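Local coordinates for protein YibA (Escherichia coli, PDB 1OYZ) that is of unknown function, possibly an oxidoreductase, and folds into a curved chain of paired helices of the HEAT-repeat kind, at residues G51-D54 with A55-A59; S43-V46 with L47-R50; D25-L28 with F29-L32; I81-K85 with K86-N90. All coordinates share one frame; numbering follows the deposited sequence.

All four contacts are local, lying along or just before helices in the N-terminal part of the chain. Contacts 1, 2 and 3 each mix buried and exposed residues, whereas contact 4 is a surface turn. Contact 2, on helix 37-50 and the most buried, meets helices 14-21, 25-31 and 68-80; contact 1 starts just where it ends. Contact 3, in helix 25-31, packs on contact 1 through Phe29 and Leu32 but is tied to contact 2 by the Asp25-Arg50 salt bridge as well. Contact 4 belongs to the loop between helices 68-80 and 88-101, and Ile81 ties it back to contacts 1 and 2. Acidic residues gather in contact 3; two cysteines mark contact 4.

Contact 1. Residues G51-D54 with A55-A59; sequences GGQD and AVRLA
Gly52 O receives Val56 N at 2.9 Å, a fairly straight bond that lies in the carbonyl plane, and this closes the first turn of helix 53-63. A second donor, Ala55 N, reaches the same oxygen only weakly and bent; it also gives a hydrogen to a water at 2.9 Å, and that water accepts from Gly52 N as well, so it bridges the start of the helix. The packed side is here. Ala55 CB rests 3.4 Å from Gly52 O, and Val56 CG2 comes within 3.5 Å of that oxygen, with Ile81 meeting both side chains from beyond the helix. Gly51 has just left the preceding helix and Gly52 takes the N-cap position, so these two glycines carry the chain from helix 37-50 into helix 53-63, as between the successive helices of a HEAT-type alpha solenoid. Further on, Arg57 N bonds to Gln53 O at 2.9 Å almost straight on, 177° at the hydrogen, and Leu58 N bonds to Asp54 O. The looser side carries the exposed Gln53, Asp54 and Arg57. With CG opposite its own nitrogen (chi1 177°) and a bend at chi2, Gln53 brings OE1 against the Arg57 chain, 3.2 Å from CD, while the amide and guanidinium planes stand 55° apart. Asp54 OD1 stays 5.6 Å from Arg57 NH1, beyond a salt bridge.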
loop_
_atom_site.group_PDB
_atom_site.type_symbol
_atom_site.label_atom_id
_atom_site.label_comp_id
_atom_site.label_asym_id
_atom_site.label_seq_id
_atom_site.Cartn_x
_atom_site.Cartn_y
_atom_site.Cartn_z
ATOM N N GLY A 51 -1.232 -25.011 4.348
ATOM C CA GLY A 51 -0.992 -25.414 2.981
ATOM C C GLY A 51 0.108 -26.390 2.647
ATOM O O GLY A 51 1.277 -26.114 2.867
ATOM N N GLY A 52 -0.283 -27.533 2.098
ATOM C CA GLY A 52 0.679 -28.535 1.683
ATOM C C GLY A 52 0.550 -28.752 0.178
ATOM O O GLY A 52 -0.233 -28.059 -0.490
ATOM N N GLN A 53 1.288 -29.726 -0.354
ATOM C CA GLN A 53 1.266 -30.016 -1.790
ATOM C C GLN A 53 -0.123 -30.121 -2.395
ATOM O O GLN A 53 -0.360 -29.607 -3.479
ATOM C CB GLN A 53 2.044 -31.301 -2.098
ATOM C CG GLN A 53 1.999 -31.718 -3.575
ATOM C CD GLN A 53 2.616 -30.681 -4.528
ATOM O OE1 GLN A 53 2.535 -30.820 -5.758
ATOM N NE2 GLN A 53 3.237 -29.644 -3.964
ATOM N N ASP A 54 -1.036 -30.801 -1.719
ATOM C CA ASP A 54 -2.378 -30.913 -2.259
ATOM C C ASP A 54 -2.984 -29.513 -2.392
ATOM O O ASP A 54 -3.650 -29.230 -3.373
ATOM C CB ASP A 54 -3.284 -31.786 -1.370
ATOM C CG ASP A 54 -2.846 -33.241 -1.324
ATOM O OD1 ASP A 54 -1.907 -33.600 -2.073
ATOM O OD2 ASP A 54 -3.447 -34.029 -0.545
ATOM N N ALA A 55 -2.756 -28.630 -1.426
ATOM C CA ALA A 55 -3.333 -27.295 -1.562
ATOM C C ALA A 55 -2.617 -26.508 -2.677
ATOM O O ALA A 55 -3.259 -25.817 -3.456
ATOM C CB ALA A 55 -3.280 -26.542 -0.245
ATOM N N VAL A 56 -1.301 -26.629 -2.779
ATOM C CA VAL A 56 -0.583 -25.918 -3.838
ATOM C C VAL A 56 -1.102 -26.330 -5.228
ATOM O O VAL A 56 -1.451 -25.473 -6.070
ATOM C CB VAL A 56 0.924 -26.212 -3.777
ATOM C CG1 VAL A 56 1.648 -25.529 -4.955
ATOM C CG2 VAL A 56 1.485 -25.747 -2.434
ATOM N N ARG A 57 -1.166 -27.641 -5.474
ATOM C CA ARG A 57 -1.636 -28.132 -6.777
ATOM C C ARG A 57 -3.034 -27.641 -7.124
ATOM O O ARG A 57 -3.279 -27.154 -8.219
ATOM C CB ARG A 57 -1.593 -29.667 -6.833
ATOM C CG ARG A 57 -0.182 -30.226 -6.997
ATOM C CD ARG A 57 -0.157 -31.760 -7.144
ATOM N NE ARG A 57 -0.875 -32.233 -8.337
ATOM C CZ ARG A 57 -2.199 -32.403 -8.430
ATOM N NH1 ARG A 57 -2.988 -32.145 -7.388
ATOM N NH2 ARG A 57 -2.742 -32.823 -9.577
ATOM N N LEU A 58 -3.949 -27.770 -6.184
ATOM C CA LEU A 58 -5.303 -27.339 -6.408
ATOM C C LEU A 58 -5.327 -25.836 -6.731
ATOM O O LEU A 58 -6.089 -25.390 -7.588
ATOM C CB LEU A 58 -6.119 -27.644 -5.160
ATOM C CG LEU A 58 -7.641 -27.514 -5.177
ATOM C CD1 LEU A 58 -8.038 -26.038 -5.132
ATOM C CD2 LEU A 58 -8.209 -28.226 -6.426
ATOM N N ALA A 59 -4.496 -25.058 -6.041
ATOM C CA ALA A 59 -4.452 -23.611 -6.282
ATOM C C ALA A 59 -4.000 -23.317 -7.720
ATOM O O ALA A 59 -4.581 -22.469 -8.417
ATOM C CB ALA A 59 -3.511 -22.935 -5.273
HETATM O O HOH W 1 -2.599 -29.139 1.454
#

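Contact 2. Residues S43-V46 with L47-R50; sequences SARV and LQLR
Gln48 N bonds to Ala44 O at 2.8 Å, the shortest of four i to i+4 bonds that run through this part of helix 37-50. Arg50 N meets Val46 O at 3.0 Å and 170°, and the same oxygen takes a second, weak bond from Leu49 N, as the helix reaches its last turn. Beyond the backbone, the polar ends bond to neighbouring parts of the chain: Arg50 NH2 makes a salt bridge to Asp25 OD1 and a hydrogen bond to Leu23 O, Ser43 OG bonds to Leu28 O, and Gln48 NE2 bonds to Phe76 O. Gln48 sets CG opposite its carbonyl carbon (chi1 -67°), which lays the side chain back along the preceding turn, CG 3.4 Å from Ala44 O and OE1 3.6 Å from Arg45 CA. A leucine in its place, lacking NE2, would probably weaken the tie to helix 68-80 at the Phe76 carbonyl. Val46 and Arg50 lie side by side and point the same way, CG1 of the valine over one face of the guanidinium and 3.7 Å from NH1, while NH2 is held by Asp25 and Leu23. Leu47 CG sits 3.4 Å from Ser43 O, and its side chain goes on to Leu28 and Phe29, while Ala44 faces Ile73, Phe76 and Ile77. Helix 37-50, packed against helices 14-21, 25-31 and 68-80, is consistent with the layered helices of a HEAT-type alpha solenoid.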
loop_
_atom_site.group_PDB
_atom_site.type_symbol
_atom_site.label_atom_id
_atom_site.label_comp_id
_atom_site.label_asym_id
_atom_site.label_seq_id
_atom_site.Cartn_x
_atom_site.Cartn_y
_atom_site.Cartn_z
ATOM N N SER A 43 -11.306 -19.666 4.389
ATOM C CA SER A 43 -10.841 -21.004 4.039
ATOM C C SER A 43 -9.454 -20.905 3.396
ATOM O O SER A 43 -8.510 -21.581 3.801
ATOM C CB SER A 43 -11.829 -21.654 3.063
ATOM O OG SER A 43 -11.257 -22.814 2.466
ATOM N N ALA A 44 -9.335 -20.043 2.394
ATOM C CA ALA A 44 -8.062 -19.854 1.711
ATOM C C ALA A 44 -6.974 -19.417 2.685
ATOM O O ALA A 44 -5.825 -19.825 2.561
ATOM C CB ALA A 44 -8.219 -18.810 0.588
ATOM N N ARG A 45 -7.317 -18.576 3.655
ATOM C CA ARG A 45 -6.304 -18.129 4.618
ATOM C C ARG A 45 -5.780 -19.344 5.389
ATOM O O ARG A 45 -4.587 -19.464 5.604
ATOM C CB ARG A 45 -6.872 -17.095 5.613
ATOM C CG ARG A 45 -7.217 -15.710 5.018
ATOM C CD ARG A 45 -7.727 -14.718 6.095
ATOM N NE ARG A 45 -6.717 -14.485 7.141
ATOM C CZ ARG A 45 -6.995 -14.187 8.417
ATOM N NH1 ARG A 45 -6.006 -13.996 9.282
ATOM N NH2 ARG A 45 -8.254 -14.079 8.839
ATOM N N VAL A 46 -6.669 -20.247 5.789
ATOM C CA VAL A 46 -6.219 -21.419 6.525
ATOM C C VAL A 46 -5.310 -22.214 5.613
ATOM O O VAL A 46 -4.271 -22.732 6.043
ATOM C CB VAL A 46 -7.384 -22.305 6.975
ATOM C CG1 VAL A 46 -6.858 -23.454 7.820
ATOM C CG2 VAL A 46 -8.387 -21.486 7.750
ATOM N N LEU A 47 -5.678 -22.276 4.337
ATOM C CA LEU A 47 -4.846 -23.015 3.383
ATOM C C LEU A 47 -3.460 -22.368 3.236
ATOM O O LEU A 47 -2.447 -23.070 3.181
ATOM C CB LEU A 47 -5.558 -23.139 2.012
ATOM C CG LEU A 47 -6.816 -24.033 2.064
ATOM C CD1 LEU A 47 -7.500 -24.178 0.715
ATOM C CD2 LEU A 47 -6.379 -25.377 2.551
ATOM N N GLN A 48 -3.399 -21.038 3.204
ATOM C CA GLN A 48 -2.102 -20.376 3.071
ATOM C C GLN A 48 -1.232 -20.704 4.280
ATOM O O GLN A 48 -0.013 -20.800 4.155
ATOM C CB GLN A 48 -2.232 -18.836 2.963
ATOM C CG GLN A 48 -2.899 -18.263 1.700
ATOM C CD GLN A 48 -3.213 -16.755 1.852
ATOM O OE1 GLN A 48 -3.645 -16.323 2.916
ATOM N NE2 GLN A 48 -3.011 -15.969 0.786
ATOM N N LEU A 49 -1.863 -20.866 5.443
ATOM C CA LEU A 49 -1.146 -21.171 6.698
ATOM C C LEU A 49 -0.598 -22.592 6.803
ATOM O O LEU A 49 0.580 -22.786 7.094
ATOM C CB LEU A 49 -2.054 -20.918 7.919
ATOM C CG LEU A 49 -1.520 -21.317 9.311
ATOM C CD1 LEU A 49 -0.426 -20.366 9.727
ATOM C CD2 LEU A 49 -2.636 -21.293 10.351
ATOM N N ARG A 50 -1.454 -23.582 6.578
ATOM C CA ARG A 50 -1.037 -24.980 6.707
ATOM C C ARG A 50 -0.590 -25.530 5.384
ATOM O O ARG A 50 0.261 -26.409 5.312
ATOM C CB ARG A 50 -2.202 -25.850 7.175
ATOM C CG ARG A 50 -2.978 -25.319 8.356
ATOM C CD ARG A 50 -3.863 -26.422 8.977
ATOM N NE ARG A 50 -4.644 -27.166 7.986
ATOM C CZ ARG A 50 -5.949 -27.402 8.087
ATOM N NH1 ARG A 50 -6.607 -26.938 9.132
ATOM N NH2 ARG A 50 -6.595 -28.134 7.162
#

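Contact 3. Residues D25-L28 with F29-L32; sequences DDEL and FRLL
Phe29 N gives the shortest bond here, 2.7 Å to Asp25 O and nearly straight at 175°, with the donor almost in line with the C=O. The phenyl ring of the same residue leans back over that carbonyl: the oxygen lies 3.0 Å above one face, offset toward the rim. With CG opposite the carbonyl carbon (chi1 -64°), the ring runs alongside Asp25, CE2 3.5 Å from its CB, and ring and carboxylate planes are 49° apart. Arg30 N to Asp26 O is longer, 3.3 Å, its donor above the carbonyl plane, and Leu31 N reaches Glu27 O at 3.1 Å. The last bond, Leu32 N to Leu28 O, is weak and bent. Glu27 turns OE1 back to Asn24 N, one half of a capping box. Away from the polar edge, Leu28 and Phe29 pack on Leu47 of helix 37-50, Phe29 also covers Ala55, and Leu32 meets Leu58 and Phe62 of helix 53-63, so this short helix lies against both of its successors in the chain. Arg30 NH2 stands 5.1 Å from both Asp26 OD2 and Glu27 OE2, too far for salt bridges. Three carboxylates in the first turn, near the positive end of the helix dipole, would probably steady that end; Asp25 is paired with Arg50, while Arg30 is likely to offset part of the charge of Asp26 and Glu27 at long range.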
loop_
_atom_site.group_PDB
_atom_site.type_symbol
_atom_site.label_atom_id
_atom_site.label_comp_id
_atom_site.label_asym_id
_atom_site.label_seq_id
_atom_site.Cartn_x
_atom_site.Cartn_y
_atom_site.Cartn_z
ATOM N N ASP A 25 -8.507 -30.529 4.860
ATOM C CA ASP A 25 -8.300 -29.980 3.521
ATOM C C ASP A 25 -9.494 -30.118 2.619
ATOM O O ASP A 25 -9.956 -29.142 2.032
ATOM C CB ASP A 25 -7.101 -30.630 2.837
ATOM C CG ASP A 25 -5.792 -30.186 3.437
ATOM O OD1 ASP A 25 -5.832 -29.322 4.343
ATOM O OD2 ASP A 25 -4.731 -30.698 3.002
ATOM N N ASP A 26 -9.976 -31.347 2.505
ATOM C CA ASP A 26 -11.124 -31.656 1.675
ATOM C C ASP A 26 -12.275 -30.687 1.914
ATOM O O ASP A 26 -12.937 -30.260 0.963
ATOM C CB ASP A 26 -11.595 -33.087 1.956
ATOM C CG ASP A 26 -12.996 -33.353 1.433
ATOM O OD1 ASP A 26 -13.184 -33.417 0.192
ATOM O OD2 ASP A 26 -13.922 -33.490 2.266
ATOM N N GLU A 27 -12.512 -30.335 3.178
ATOM C CA GLU A 27 -13.601 -29.431 3.512
ATOM C C GLU A 27 -13.274 -27.994 3.143
ATOM O O GLU A 27 -14.137 -27.261 2.681
ATOM C CB GLU A 27 -13.936 -29.554 4.998
ATOM C CG GLU A 27 -14.328 -30.975 5.329
ATOM C CD GLU A 27 -14.344 -31.296 6.804
ATOM O OE1 GLU A 27 -13.486 -30.779 7.553
ATOM O OE2 GLU A 27 -15.208 -32.105 7.202
ATOM N N LEU A 28 -12.019 -27.608 3.339
ATOM C CA LEU A 28 -11.593 -26.259 3.017
ATOM C C LEU A 28 -11.670 -26.058 1.511
ATOM O O LEU A 28 -12.193 -25.046 1.031
ATOM C CB LEU A 28 -10.172 -26.023 3.516
ATOM C CG LEU A 28 -10.018 -26.093 5.033
ATOM C CD1 LEU A 28 -8.564 -25.916 5.378
ATOM C CD2 LEU A 28 -10.869 -25.034 5.701
ATOM N N PHE A 29 -11.177 -27.044 0.768
ATOM C CA PHE A 29 -11.212 -26.987 -0.680
ATOM C C PHE A 29 -12.632 -26.739 -1.162
ATOM O O PHE A 29 -12.871 -25.924 -2.047
ATOM C CB PHE A 29 -10.696 -28.298 -1.281
ATOM C CG PHE A 29 -9.264 -28.585 -0.969
ATOM C CD1 PHE A 29 -8.335 -27.552 -0.867
ATOM C CD2 PHE A 29 -8.823 -29.893 -0.828
ATOM C CE1 PHE A 29 -6.978 -27.826 -0.633
ATOM C CE2 PHE A 29 -7.470 -30.173 -0.593
ATOM C CZ PHE A 29 -6.548 -29.137 -0.496
ATOM N N ARG A 30 -13.589 -27.439 -0.582
ATOM C CA ARG A 30 -14.959 -27.251 -1.014
ATOM C C ARG A 30 -15.417 -25.815 -0.704
ATOM O O ARG A 30 -16.052 -25.163 -1.533
ATOM C CB ARG A 30 -15.852 -28.288 -0.334
ATOM C CG ARG A 30 -17.324 -28.138 -0.614
ATOM C CD ARG A 30 -18.092 -28.137 0.707
ATOM N NE ARG A 30 -17.888 -29.373 1.473
ATOM C CZ ARG A 30 -18.366 -29.585 2.699
ATOM N NH1 ARG A 30 -19.076 -28.640 3.309
ATOM N NH2 ARG A 30 -18.142 -30.743 3.311
ATOM N N LEU A 31 -15.057 -25.314 0.478
ATOM C CA LEU A 31 -15.434 -23.962 0.883
ATOM C C LEU A 31 -14.911 -22.888 -0.073
ATOM O O LEU A 31 -15.447 -21.773 -0.114
ATOM C CB LEU A 31 -14.952 -23.689 2.316
ATOM C CG LEU A 31 -15.987 -23.832 3.442
ATOM C CD1 LEU A 31 -17.024 -24.886 3.096
ATOM C CD2 LEU A 31 -15.277 -24.183 4.753
ATOM N N LEU A 32 -13.880 -23.215 -0.852
ATOM C CA LEU A 32 -13.359 -22.228 -1.787
ATOM C C LEU A 32 -14.426 -21.876 -2.809
ATOM O O LEU A 32 -14.374 -20.809 -3.409
ATOM C CB LEU A 32 -12.119 -22.752 -2.508
ATOM C CG LEU A 32 -10.954 -23.106 -1.592
ATOM C CD1 LEU A 32 -9.838 -23.682 -2.427
ATOM C CD2 LEU A 32 -10.497 -21.861 -0.807
#

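Contact 4. Residues I81-K85 with K86-N90; sequences IKICK and KCEDN
Ile83 and Cys84 both carry their side chains in the crowded position, between backbone nitrogen and carbonyl carbon (chi1 59° and 42°), and this sends Ile83 CD1 to Glu88 and Cys84 SG to Cys87. CD1 lies 3.3 Å from Glu88 CA and 3.5 Å from its CG, the two side chains crossing at about a right angle, so the isoleucine tip covers the aliphatic part of the glutamate. An alanine in place of the isoleucine would probably open a gap beside Glu88 and weaken the contact with Val56 of helix 53-63. The Cys84 sulfur rests 3.4 Å from Cys87 CB and equally 3.4 Å from Cys87 SG, too far for a disulfide, so the pair of this CxxC spacing is not disulfide-bonded in this model, and the sulfur packs on the Cys87 CB. Between them the chain makes a type I turn: Cys87 N bonds to Cys84 O at 3.2 Å and 164°, the donor well above the carbonyl plane, with Lys85 and Lys86 at its corners. Glu88 N adds a weak bond to the same oxygen, and Cys87 is the N-cap of helix 88-101, so the turn delivers the chain straight into that helix. On the outer side, Lys85 runs alongside Glu88 and points the same way; its NZ remains 5.6 Å from OE2, beyond a salt bridge. Glu88 also leans on Asn122 and Tyr125.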
loop_
_atom_site.group_PDB
_atom_site.type_symbol
_atom_site.label_atom_id
_atom_site.label_comp_id
_atom_site.label_asym_id
_atom_site.label_seq_id
_atom_site.Cartn_x
_atom_site.Cartn_y
_atom_site.Cartn_z
ATOM N N ILE A 81 1.213 -19.156 0.516
ATOM C CA ILE A 81 1.388 -20.558 0.876
ATOM C C ILE A 81 2.856 -20.958 0.694
ATOM O O ILE A 81 3.556 -20.417 -0.168
ATOM C CB ILE A 81 0.498 -21.450 -0.025
ATOM C CG1 ILE A 81 0.279 -22.832 0.611
ATOM C CG2 ILE A 81 1.144 -21.602 -1.401
ATOM C CD1 ILE A 81 -0.849 -23.642 -0.067
ATOM N N LYS A 82 3.331 -21.893 1.513
ATOM C CA LYS A 82 4.705 -22.362 1.375
ATOM C C LYS A 82 4.795 -23.314 0.174
ATOM O O LYS A 82 3.898 -24.129 -0.058
ATOM C CB LYS A 82 5.162 -23.061 2.657
ATOM C CG LYS A 82 5.479 -22.084 3.790
ATOM C CD LYS A 82 6.155 -22.788 4.964
ATOM C CE LYS A 82 6.981 -21.821 5.791
ATOM N NZ LYS A 82 7.926 -22.580 6.660
ATOM N N ILE A 83 5.864 -23.186 -0.599
ATOM C CA ILE A 83 6.071 -24.022 -1.777
ATOM C C ILE A 83 7.512 -24.465 -1.880
ATOM O O ILE A 83 8.435 -23.697 -1.610
ATOM C CB ILE A 83 5.736 -23.280 -3.095
ATOM C CG1 ILE A 83 6.611 -22.042 -3.219
ATOM C CG2 ILE A 83 4.240 -22.924 -3.143
ATOM C CD1 ILE A 83 6.299 -21.192 -4.430
ATOM N N CYS A 84 7.696 -25.708 -2.291
ATOM C CA CYS A 84 9.023 -26.257 -2.447
ATOM C C CYS A 84 9.875 -25.361 -3.328
ATOM O O CYS A 84 9.371 -24.550 -4.118
ATOM C CB CYS A 84 8.922 -27.638 -3.058
ATOM S SG CYS A 84 7.698 -27.650 -4.369
ATOM N N LYS A 85 11.177 -25.526 -3.183
ATOM C CA LYS A 85 12.138 -24.743 -3.930
ATOM C C LYS A 85 12.075 -25.067 -5.418
ATOM O O LYS A 85 12.490 -24.267 -6.245
ATOM C CB LYS A 85 13.545 -25.027 -3.407
ATOM C CG LYS A 85 14.436 -23.805 -3.348
ATOM C CD LYS A 85 14.102 -22.971 -2.126
ATOM C CE LYS A 85 14.471 -23.730 -0.853
ATOM N NZ LYS A 85 13.994 -23.048 0.388
ATOM N N LYS A 86 11.546 -26.236 -5.755
ATOM C CA LYS A 86 11.484 -26.634 -7.148
ATOM C C LYS A 86 10.204 -26.284 -7.866
ATOM O O LYS A 86 10.005 -26.663 -9.019
ATOM C CB LYS A 86 11.757 -28.130 -7.283
ATOM C CG LYS A 86 13.145 -28.402 -7.844
ATOM C CD LYS A 86 14.215 -27.686 -7.008
ATOM C CE LYS A 86 15.553 -27.597 -7.725
ATOM N NZ LYS A 86 16.559 -26.897 -6.876
ATOM N N CYS A 87 9.330 -25.565 -7.184
ATOM C CA CYS A 87 8.079 -25.169 -7.793
ATOM C C CYS A 87 7.923 -23.673 -7.690
ATOM O O CYS A 87 7.061 -23.103 -8.333
ATOM C CB CYS A 87 6.897 -25.849 -7.097
ATOM S SG CYS A 87 6.592 -27.573 -7.553
ATOM N N GLU A 88 8.765 -23.049 -6.880
ATOM C CA GLU A 88 8.699 -21.609 -6.659
ATOM C C GLU A 88 8.740 -20.779 -7.952
ATOM O O GLU A 88 7.885 -19.926 -8.170
ATOM C CB GLU A 88 9.826 -21.182 -5.707
ATOM C CG GLU A 88 9.501 -19.929 -4.900
ATOM C CD GLU A 88 10.632 -19.469 -3.968
ATOM O OE1 GLU A 88 10.508 -18.351 -3.423
ATOM O OE2 GLU A 88 11.628 -20.203 -3.770
ATOM N N ASP A 89 9.721 -21.026 -8.812
ATOM C CA ASP A 89 9.802 -20.278 -10.061
ATOM C C ASP A 89 8.550 -20.448 -10.910
ATOM O O ASP A 89 8.031 -19.471 -11.451
ATOM C CB ASP A 89 11.030 -20.695 -10.874
ATOM C CG ASP A 89 12.323 -20.103 -10.325
ATOM O OD1 ASP A 89 12.288 -19.010 -9.717
ATOM O OD2 ASP A 89 13.386 -20.718 -10.526
ATOM N N ASN A 90 8.065 -21.685 -11.025
ATOM C CA ASN A 90 6.871 -21.950 -11.818
ATOM C C ASN A 90 5.649 -21.211 -11.255
ATOM O O ASN A 90 4.829 -20.695 -12.013
ATOM C CB ASN A 90 6.578 -23.457 -11.898
ATOM C CG ASN A 90 7.646 -24.234 -12.696
ATOM O OD1 ASN A 90 7.415 -25.376 -13.125
ATOM N ND2 ASN A 90 8.819 -23.617 -12.891
#